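Local coordinates for uncharacterized lipoprotein YjhA (Bacillus subtilis, PDB 3CFU) that is of unknown function but is probably anchored to the cell membrane as a lipoprotein, the fragment here holding its beta-rich DUF4352 domain, at residues A[62-75]-A[119-132]. Residues are numbered along the deposited sequence; the frame is centred on the assembly and turned at random.
Sequences SISYNFIGFDLRDK and HYTLVYNPFLADTN
Phe70 to Arg73 pair antiparallel with Tyr124 to Thr121, and beyond a short helix the two segments meet again where Tyr65 bridges Asp130. In the strand pair Val123 N gives Asp71 O a 2.7 Å bond, while Arg73 N reaches Thr121 O almost straight at 170°. Gly69 O extends the pairing to Asn125 N, and Asn125 OD1 caps helix 126-129. Gly69 packs its CA directly against the helix, 3.7 Å from Ala129 CA.

Past the helix, side chains join the backbone bonds. Asp130 turns its carboxylate trans to the amide nitrogen (chi1 -176°), which sets OD1 between two amides: Ser64 N at 3.1 Å from one face of the carboxylate plane and Asn132 N, closing an Asx turn, from the other. OD2 takes a bond from a water that also donates to Ser62 O. That carbonyl accepts Asn132 ND2 too, at 3.0 Å, while Thr131 N bonds Ser64 O. Replacing Asp130 with an alanine would probably leave Ser64 N and Asn132 N without their shared acceptor and free the turn to shift. Outside the segments, Asn125 ND2 bonds Asp143 and Asp145, and Asn132 OD1 bonds Ser134 OG.

Apolar groups divide between the sheet faces. On one, the Phe70 and Tyr124 rings run side by side, planes 23° apart but slid until they barely overlap, CE2 of Phe70 3.4 Å from CD1 of Tyr124. Leu72 CD2 crosses to Tyr120 CD1. On the other, Val123 CG2 sits under the Arg73 guanidinium, 3.4 Å from NH1, while NE forms a salt bridge with Asp71 OD2, its hydrogen bond weak; OD2 also bonds Ser79 OG.

An oily face packed on strands 47-57 and 103-112, consistent with a sandwich-like fold, thus backs a mixed one, where the Arg73-Asp71 ion pair adjoins Val123 and Thr121, and a buried carboxylate ties loop to strand.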
ATOM      1  N   SER A  62      18.491  -4.829  -5.596  1.00 33.25           N
ATOM      2  CA  SER A  62      17.317  -5.576  -5.185  1.00 29.00           C
ATOM      3  C   SER A  62      16.558  -4.668  -4.223  1.00 29.92           C
ATOM      4  O   SER A  62      17.143  -3.781  -3.600  1.00 29.09           O
ATOM      5  CB  SER A  62      17.719  -6.865  -4.473  1.00 30.71           C
ATOM      6  OG  SER A  62      16.574  -7.646  -4.174  1.00 31.65           O
ATOM      7  N   ILE A  63      15.255  -4.893  -4.117  1.00 30.10           N
ATOM      8  CA  ILE A  63      14.408  -4.106  -3.245  1.00 29.68           C
ATOM      9  C   ILE A  63      13.726  -5.012  -2.225  1.00 32.08           C
ATOM     10  O   ILE A  63      13.172  -6.057  -2.582  1.00 31.11           O
ATOM     11  CB  ILE A  63      13.302  -3.353  -4.053  1.00 31.50           C
ATOM     12  CG1 ILE A  63      13.918  -2.168  -4.820  1.00 29.04           C
ATOM     13  CG2 ILE A  63      12.169  -2.886  -3.099  1.00 27.36           C
ATOM     14  CD1 ILE A  63      12.909  -1.399  -5.718  1.00 16.71           C
ATOM     15  N   SER A  64      13.801  -4.612  -0.957  1.00 32.28           N
ATOM     16  CA  SER A  64      13.153  -5.328   0.138  1.00 33.77           C
ATOM     17  C   SER A  64      11.932  -4.470   0.452  1.00 33.98           C
ATOM     18  O   SER A  64      12.007  -3.540   1.268  1.00 37.71           O
ATOM     19  CB  SER A  64      14.066  -5.401   1.364  1.00 30.27           C
ATOM     20  OG  SER A  64      15.216  -6.180   1.103  1.00 31.19           O
ATOM     21  N   TYR A  65      10.824  -4.775  -0.219  1.00 32.46           N
ATOM     22  CA  TYR A  65       9.576  -4.034  -0.054  1.00 31.87           C
ATOM     23  C   TYR A  65       8.938  -4.341   1.283  1.00 32.35           C
ATOM     24  O   TYR A  65       9.086  -5.442   1.805  1.00 28.95           O
ATOM     25  CB  TYR A  65       8.610  -4.341  -1.211  1.00 30.56           C
ATOM     26  CG  TYR A  65       8.060  -5.749  -1.254  1.00 30.68           C
ATOM     27  CD1 TYR A  65       6.884  -6.078  -0.573  1.00 34.50           C
ATOM     28  CD2 TYR A  65       8.697  -6.749  -1.992  1.00 30.75           C
ATOM     29  CE1 TYR A  65       6.340  -7.365  -0.647  1.00 35.06           C
ATOM     30  CE2 TYR A  65       8.170  -8.036  -2.073  1.00 26.90           C
ATOM     31  CZ  TYR A  65       6.993  -8.345  -1.393  1.00 35.89           C
ATOM     32  OH  TYR A  65       6.464  -9.621  -1.467  1.00 40.00           O
ATOM     33  N   ASN A  66       8.213  -3.368   1.827  1.00 33.22           N
ATOM     34  CA  ASN A  66       7.613  -3.530   3.142  1.00 30.19           C
ATOM     35  C   ASN A  66       6.313  -2.739   3.306  1.00 29.98           C
ATOM     36  O   ASN A  66       6.169  -1.650   2.758  1.00 28.42           O
ATOM     37  CB  ASN A  66       8.650  -3.068   4.162  1.00 28.37           C
ATOM     38  CG  ASN A  66       8.410  -3.612   5.537  1.00 25.87           C
ATOM     39  OD1 ASN A  66       7.477  -3.202   6.229  1.00 26.98           O
ATOM     40  ND2 ASN A  66       9.266  -4.539   5.957  1.00 20.28           N
ATOM     41  N   PHE A  67       5.378  -3.279   4.085  1.00 32.70           N
ATOM     42  CA  PHE A  67       4.097  -2.613   4.301  1.00 30.49           C
ATOM     43  C   PHE A  67       4.226  -1.209   4.898  1.00 30.20           C
ATOM     44  O   PHE A  67       3.380  -0.356   4.636  1.00 31.91           O
ATOM     45  CB  PHE A  67       3.167  -3.494   5.163  1.00 31.74           C
ATOM     46  CG  PHE A  67       3.460  -3.458   6.641  1.00 27.95           C
ATOM     47  CD1 PHE A  67       2.805  -2.550   7.467  1.00 32.22           C
ATOM     48  CD2 PHE A  67       4.385  -4.333   7.209  1.00 27.08           C
ATOM     49  CE1 PHE A  67       3.066  -2.509   8.847  1.00 29.12           C
ATOM     50  CE2 PHE A  67       4.657  -4.303   8.585  1.00 23.20           C
ATOM     51  CZ  PHE A  67       3.995  -3.387   9.406  1.00 29.67           C
ATOM     52  N   ILE A  68       5.284  -0.946   5.660  1.00 28.04           N
ATOM     53  CA  ILE A  68       5.441   0.380   6.267  1.00 30.66           C
ATOM     54  C   ILE A  68       5.545   1.516   5.254  1.00 27.96           C
ATOM     55  O   ILE A  68       5.428   2.687   5.610  1.00 28.15           O
ATOM     56  CB  ILE A  68       6.688   0.465   7.196  1.00 28.81           C
ATOM     57  CG1 ILE A  68       7.964   0.157   6.399  1.00 26.94           C
ATOM     58  CG2 ILE A  68       6.509  -0.490   8.394  1.00 26.35           C
ATOM     59  CD1 ILE A  68       9.250   0.510   7.135  1.00 17.64           C
ATOM     60  N   GLY A  69       5.754   1.175   3.993  1.00 27.72           N
ATOM     61  CA  GLY A  69       5.876   2.209   2.989  1.00 30.73           C
ATOM     62  C   GLY A  69       4.530   2.720   2.535  1.00 26.25           C
ATOM     63  O   GLY A  69       4.451   3.571   1.653  1.00 30.66           O
ATOM     64  N   PHE A  70       3.470   2.215   3.148  1.00 31.98           N
ATOM     65  CA  PHE A  70       2.126   2.602   2.768  1.00 34.78           C
ATOM     66  C   PHE A  70       1.303   3.268   3.855  1.00 34.25           C
ATOM     67  O   PHE A  70       1.496   3.017   5.042  1.00 37.34           O
ATOM     68  CB  PHE A  70       1.375   1.374   2.259  1.00 31.08           C
ATOM     69  CG  PHE A  70       1.986   0.777   1.037  1.00 32.47           C
ATOM     70  CD1 PHE A  70       2.899  -0.266   1.134  1.00 29.52           C
ATOM     71  CD2 PHE A  70       1.690   1.300  -0.212  1.00 27.58           C
ATOM     72  CE1 PHE A  70       3.515  -0.782   0.004  1.00 36.64           C
ATOM     73  CE2 PHE A  70       2.302   0.793  -1.354  1.00 35.44           C
ATOM     74  CZ  PHE A  70       3.217  -0.251  -1.249  1.00 37.48           C
ATOM     75  N   ASP A  71       0.369   4.110   3.439  1.00 36.09           N
ATOM     76  CA  ASP A  71      -0.478   4.811   4.385  1.00 41.09           C
ATOM     77  C   ASP A  71      -1.715   5.367   3.696  1.00 42.47           C
ATOM     78  O   ASP A  71      -1.658   5.785   2.538  1.00 43.39           O
ATOM     79  CB  ASP A  71       0.320   5.936   5.048  1.00 40.16           C
ATOM     80  CG  ASP A  71      -0.450   6.627   6.147  1.00 44.46           C
ATOM     81  OD1 ASP A  71      -1.301   5.966   6.776  1.00 53.90           O
ATOM     82  OD2 ASP A  71      -0.195   7.825   6.400  1.00 43.17           O
ATOM     83  N   LEU A  72      -2.834   5.343   4.412  1.00 45.17           N
ATOM     84  CA  LEU A  72      -4.103   5.852   3.902  1.00 44.97           C
ATOM     85  C   LEU A  72      -4.475   7.082   4.722  1.00 47.64           C
ATOM     86  O   LEU A  72      -4.477   7.043   5.954  1.00 48.05           O
ATOM     87  CB  LEU A  72      -5.199   4.793   4.041  1.00 43.66           C
ATOM     88  CG  LEU A  72      -6.447   4.953   3.170  1.00 48.31           C
ATOM     89  CD1 LEU A  72      -6.101   4.626   1.714  1.00 45.01           C
ATOM     90  CD2 LEU A  72      -7.543   4.021   3.680  1.00 43.92           C
ATOM     91  N   ARG A  73      -4.783   8.177   4.039  1.00 50.01           N
ATOM     92  CA  ARG A  73      -5.141   9.410   4.721  1.00 54.27           C
ATOM     93  C   ARG A  73      -6.588   9.851   4.438  1.00 56.22           C
ATOM     94  O   ARG A  73      -7.173   9.482   3.415  1.00 54.44           O
ATOM     95  CB  ARG A  73      -4.141  10.511   4.325  1.00 53.15           C
ATOM     96  CG  ARG A  73      -2.720  10.228   4.818  1.00 54.02           C
ATOM     97  CD  ARG A  73      -1.681  11.212   4.286  1.00 56.10           C
ATOM     98  NE  ARG A  73      -0.330  10.779   4.638  1.00 59.42           N
ATOM     99  CZ  ARG A  73       0.779  11.175   4.014  1.00 62.02           C
ATOM    100  NH1 ARG A  73       0.699  12.025   2.999  1.00 62.00           N
ATOM    101  NH2 ARG A  73       1.966  10.703   4.391  1.00 50.16           N
ATOM    102  N   ASP A  74      -7.154  10.628   5.364  1.00 61.38           N
ATOM    103  CA  ASP A  74      -8.524  11.160   5.267  1.00 63.04           C
ATOM    104  C   ASP A  74      -8.533  12.461   4.480  1.00 64.81           C
ATOM    105  O   ASP A  74      -7.516  12.880   3.927  1.00 64.59           O
ATOM    106  CB  ASP A  74      -9.080  11.522   6.654  1.00 63.74           C
ATOM    107  CG  ASP A  74      -9.378  10.322   7.514  1.00 66.30           C
ATOM    108  OD1 ASP A  74      -9.707   9.260   6.943  1.00 71.21           O
ATOM    109  OD2 ASP A  74      -9.309  10.447   8.758  1.00 65.58           O
ATOM    110  N   LYS A  75      -9.700  13.104   4.454  1.00 68.79           N
ATOM    111  CA  LYS A  75      -9.830  14.401   3.809  1.00 71.00           C
ATOM    112  C   LYS A  75      -9.085  15.318   4.789  1.00 72.48           C
ATOM    113  O   LYS A  75      -8.516  16.333   4.390  1.00 74.59           O
ATOM    114  CB  LYS A  75     -11.303  14.817   3.695  1.00 72.55           C
ATOM    115  CG  LYS A  75     -11.557  16.084   2.868  1.00 71.19           C
ATOM    116  CD  LYS A  75     -11.254  17.361   3.640  1.00 76.91           C
ATOM    117  CE  LYS A  75     -11.887  18.576   2.964  1.00 78.51           C
ATOM    118  NZ  LYS A  75     -11.729  19.816   3.774  1.00 77.58           N
ATOM    119  N   HIS A 119     -13.133   9.897  -0.253  1.00 64.22           N
ATOM    120  CA  HIS A 119     -12.421  10.867   0.575  1.00 63.85           C
ATOM    121  C   HIS A 119     -11.035  10.365   0.971  1.00 61.94           C
ATOM    122  O   HIS A 119     -10.354  10.989   1.785  1.00 62.09           O
ATOM    123  CB  HIS A 119     -13.241  11.149   1.836  1.00 64.80           C
ATOM    124  CG  HIS A 119     -14.576  11.767   1.560  1.00 67.70           C
ATOM    125  ND1 HIS A 119     -15.643  11.656   2.425  1.00 75.29           N
ATOM    126  CD2 HIS A 119     -15.018  12.501   0.510  1.00 70.87           C
ATOM    127  CE1 HIS A 119     -16.686  12.290   1.918  1.00 76.66           C
ATOM    128  NE2 HIS A 119     -16.333  12.811   0.756  1.00 72.68           N
ATOM    129  N   TYR A 120     -10.607   9.257   0.377  1.00 58.42           N
ATOM    130  CA  TYR A 120      -9.321   8.665   0.728  1.00 56.92           C
ATOM    131  C   TYR A 120      -8.214   8.646  -0.324  1.00 54.52           C
ATOM    132  O   TYR A 120      -8.440   8.392  -1.510  1.00 52.31           O
ATOM    133  CB  TYR A 120      -9.569   7.245   1.243  1.00 55.52           C
ATOM    134  CG  TYR A 120     -10.316   7.221   2.554  1.00 57.07           C
ATOM    135  CD1 TYR A 120      -9.634   7.072   3.762  1.00 63.05           C
ATOM    136  CD2 TYR A 120     -11.703   7.380   2.595  1.00 60.74           C
ATOM    137  CE1 TYR A 120     -10.314   7.080   4.981  1.00 65.54           C
ATOM    138  CE2 TYR A 120     -12.393   7.392   3.810  1.00 62.94           C
ATOM    139  CZ  TYR A 120     -11.690   7.239   4.995  1.00 65.47           C
ATOM    140  OH  TYR A 120     -12.366   7.224   6.194  1.00 74.27           O
ATOM    141  N   THR A 121      -7.002   8.900   0.147  1.00 50.44           N
ATOM    142  CA  THR A 121      -5.832   8.923  -0.703  1.00 47.77           C
ATOM    143  C   THR A 121      -4.819   7.903  -0.207  1.00 45.94           C
ATOM    144  O   THR A 121      -4.508   7.849   0.981  1.00 41.31           O
ATOM    145  CB  THR A 121      -5.176  10.312  -0.674  1.00 48.90           C
ATOM    146  OG1 THR A 121      -6.179  11.312  -0.886  1.00 54.77           O
ATOM    147  CG2 THR A 121      -4.110  10.428  -1.762  1.00 44.35           C
ATOM    148  N   LEU A 122      -4.321   7.072  -1.114  1.00 45.17           N
ATOM    149  CA  LEU A 122      -3.314   6.104  -0.723  1.00 43.06           C
ATOM    150  C   LEU A 122      -2.002   6.848  -0.917  1.00 40.91           C
ATOM    151  O   LEU A 122      -1.847   7.617  -1.875  1.00 37.67           O
ATOM    152  CB  LEU A 122      -3.350   4.851  -1.600  1.00 44.24           C
ATOM    153  CG  LEU A 122      -2.302   3.819  -1.149  1.00 45.53           C
ATOM    154  CD1 LEU A 122      -2.708   3.245   0.199  1.00 42.74           C
ATOM    155  CD2 LEU A 122      -2.154   2.718  -2.179  1.00 42.65           C
ATOM    156  N   VAL A 123      -1.078   6.643   0.017  1.00 38.90           N
ATOM    157  CA  VAL A 123       0.223   7.289  -0.028  1.00 35.97           C
ATOM    158  C   VAL A 123       1.281   6.215  -0.207  1.00 35.94           C
ATOM    159  O   VAL A 123       1.222   5.151   0.422  1.00 33.23           O
ATOM    160  CB  VAL A 123       0.532   8.046   1.282  1.00 39.02           C
ATOM    161  CG1 VAL A 123       1.946   8.610   1.222  1.00 35.39           C
ATOM    162  CG2 VAL A 123      -0.510   9.168   1.517  1.00 38.52           C
ATOM    163  N   TYR A 124       2.253   6.496  -1.063  1.00 34.55           N
ATOM    164  CA  TYR A 124       3.315   5.550  -1.313  1.00 33.46           C
ATOM    165  C   TYR A 124       4.644   6.277  -1.284  1.00 31.59           C
ATOM    166  O   TYR A 124       4.837   7.230  -2.037  1.00 31.89           O
ATOM    167  CB  TYR A 124       3.114   4.882  -2.683  1.00 31.62           C
ATOM    168  CG  TYR A 124       4.285   4.046  -3.142  1.00 28.86           C
ATOM    169  CD1 TYR A 124       4.739   2.981  -2.374  1.00 16.43           C
ATOM    170  CD2 TYR A 124       4.948   4.328  -4.335  1.00 32.30           C
ATOM    171  CE1 TYR A 124       5.829   2.213  -2.774  1.00 21.19           C
ATOM    172  CE2 TYR A 124       6.038   3.558  -4.751  1.00 31.83           C
ATOM    173  CZ  TYR A 124       6.471   2.501  -3.958  1.00 28.54           C
ATOM    174  OH  TYR A 124       7.539   1.722  -4.331  1.00 23.92           O
ATOM    175  N   ASN A 125       5.543   5.853  -0.397  1.00 28.90           N
ATOM    176  CA  ASN A 125       6.874   6.444  -0.317  1.00 30.81           C
ATOM    177  C   ASN A 125       7.851   5.308  -0.635  1.00 28.43           C
ATOM    178  O   ASN A 125       8.055   4.395   0.176  1.00 31.82           O
ATOM    179  CB  ASN A 125       7.158   7.022   1.079  1.00 27.49           C
ATOM    180  CG  ASN A 125       8.446   7.846   1.117  1.00 30.99           C
ATOM    181  OD1 ASN A 125       9.521   7.370   0.724  1.00 28.62           O
ATOM    182  ND2 ASN A 125       8.340   9.087   1.581  1.00 38.79           N
ATOM    183  N   PRO A 126       8.463   5.344  -1.829  1.00 25.74           N
ATOM    184  CA  PRO A 126       9.418   4.306  -2.260  1.00 25.07           C
ATOM    185  C   PRO A 126      10.653   4.144  -1.378  1.00 23.56           C
ATOM    186  O   PRO A 126      11.185   3.046  -1.244  1.00 24.68           O
ATOM    187  CB  PRO A 126       9.733   4.681  -3.713  1.00 22.78           C
ATOM    188  CG  PRO A 126       9.489   6.164  -3.766  1.00 25.86           C
ATOM    189  CD  PRO A 126       8.290   6.388  -2.852  1.00 25.32           C
ATOM    190  N   PHE A 127      11.108   5.223  -0.763  1.00 26.31           N
ATOM    191  CA  PHE A 127      12.261   5.123   0.126  1.00 28.03           C
ATOM    192  C   PHE A 127      11.810   4.331   1.370  1.00 28.01           C
ATOM    193  O   PHE A 127      12.504   3.430   1.823  1.00 28.04           O
ATOM    194  CB  PHE A 127      12.752   6.521   0.516  1.00 27.44           C
ATOM    195  CG  PHE A 127      13.938   6.512   1.435  1.00 30.26           C
ATOM    196  CD1 PHE A 127      15.165   6.031   1.005  1.00 26.96           C
ATOM    197  CD2 PHE A 127      13.823   6.985   2.744  1.00 32.87           C
ATOM    198  CE1 PHE A 127      16.265   6.019   1.861  1.00 32.14           C
ATOM    199  CE2 PHE A 127      14.918   6.973   3.610  1.00 21.73           C
ATOM    200  CZ  PHE A 127      16.138   6.491   3.167  1.00 27.37           C
ATOM    201  N   LEU A 128      10.636   4.664   1.902  1.00 28.08           N
ATOM    202  CA  LEU A 128      10.092   3.970   3.067  1.00 28.64           C
ATOM    203  C   LEU A 128       9.752   2.516   2.733  1.00 28.06           C
ATOM    204  O   LEU A 128       9.990   1.627   3.547  1.00 30.67           O
ATOM    205  CB  LEU A 128       8.824   4.680   3.567  1.00 30.02           C
ATOM    206  CG  LEU A 128       8.869   5.661   4.755  1.00 39.00           C
ATOM    207  CD1 LEU A 128       8.903   4.892   6.083  1.00 40.98           C
ATOM    208  CD2 LEU A 128      10.078   6.577   4.619  1.00 39.89           C
ATOM    209  N   ALA A 129       9.199   2.287   1.539  1.00 28.34           N
ATOM    210  CA  ALA A 129       8.797   0.951   1.089  1.00 26.99           C
ATOM    211  C   ALA A 129       9.946   0.003   0.872  1.00 25.47           C
ATOM    212  O   ALA A 129       9.764  -1.212   0.893  1.00 28.58           O
ATOM    213  CB  ALA A 129       7.997   1.043  -0.217  1.00 24.49           C
ATOM    214  N   ASP A 130      11.125   0.555   0.636  1.00 31.04           N
ATOM    215  CA  ASP A 130      12.295  -0.277   0.396  1.00 31.83           C
ATOM    216  C   ASP A 130      13.168  -0.274   1.645  1.00 32.15           C
ATOM    217  O   ASP A 130      13.743   0.741   2.020  1.00 28.91           O
ATOM    218  CB  ASP A 130      13.067   0.237  -0.810  1.00 28.36           C
ATOM    219  CG  ASP A 130      14.248  -0.639  -1.163  1.00 34.08           C
ATOM    220  OD1 ASP A 130      14.527  -1.610  -0.421  1.00 27.51           O
ATOM    221  OD2 ASP A 130      14.902  -0.350  -2.187  1.00 41.84           O
ATOM    222  N   THR A 131      13.271  -1.442   2.265  1.00 36.43           N
ATOM    223  CA  THR A 131      14.012  -1.580   3.499  1.00 37.03           C
ATOM    224  C   THR A 131      15.436  -2.153   3.397  1.00 38.83           C
ATOM    225  O   THR A 131      16.045  -2.534   4.400  1.00 39.44           O
ATOM    226  CB  THR A 131      13.141  -2.372   4.484  1.00 36.44           C
ATOM    227  OG1 THR A 131      13.498  -2.019   5.822  1.00 52.45           O
ATOM    228  CG2 THR A 131      13.280  -3.857   4.254  1.00 29.63           C
ATOM    229  N   ASN A 132      15.961  -2.189   2.173  1.00 39.60           N
ATOM    230  CA  ASN A 132      17.313  -2.656   1.903  1.00 39.40           C
ATOM    231  C   ASN A 132      18.245  -1.741   2.691  1.00 41.11           C
ATOM    232  O   ASN A 132      18.282  -0.538   2.441  1.00 40.15           O
ATOM    233  CB  ASN A 132      17.609  -2.506   0.413  1.00 41.83           C
ATOM    234  CG  ASN A 132      18.922  -3.143   0.006  1.00 40.52           C
ATOM    235  OD1 ASN A 132      19.831  -3.311   0.822  1.00 41.79           O
ATOM    236  ND2 ASN A 132      19.035  -3.488  -1.272  1.00 39.56           N
TER
HETATM  237  O   HOH W   1      17.237  -1.042  -3.110  1.00 23.54           O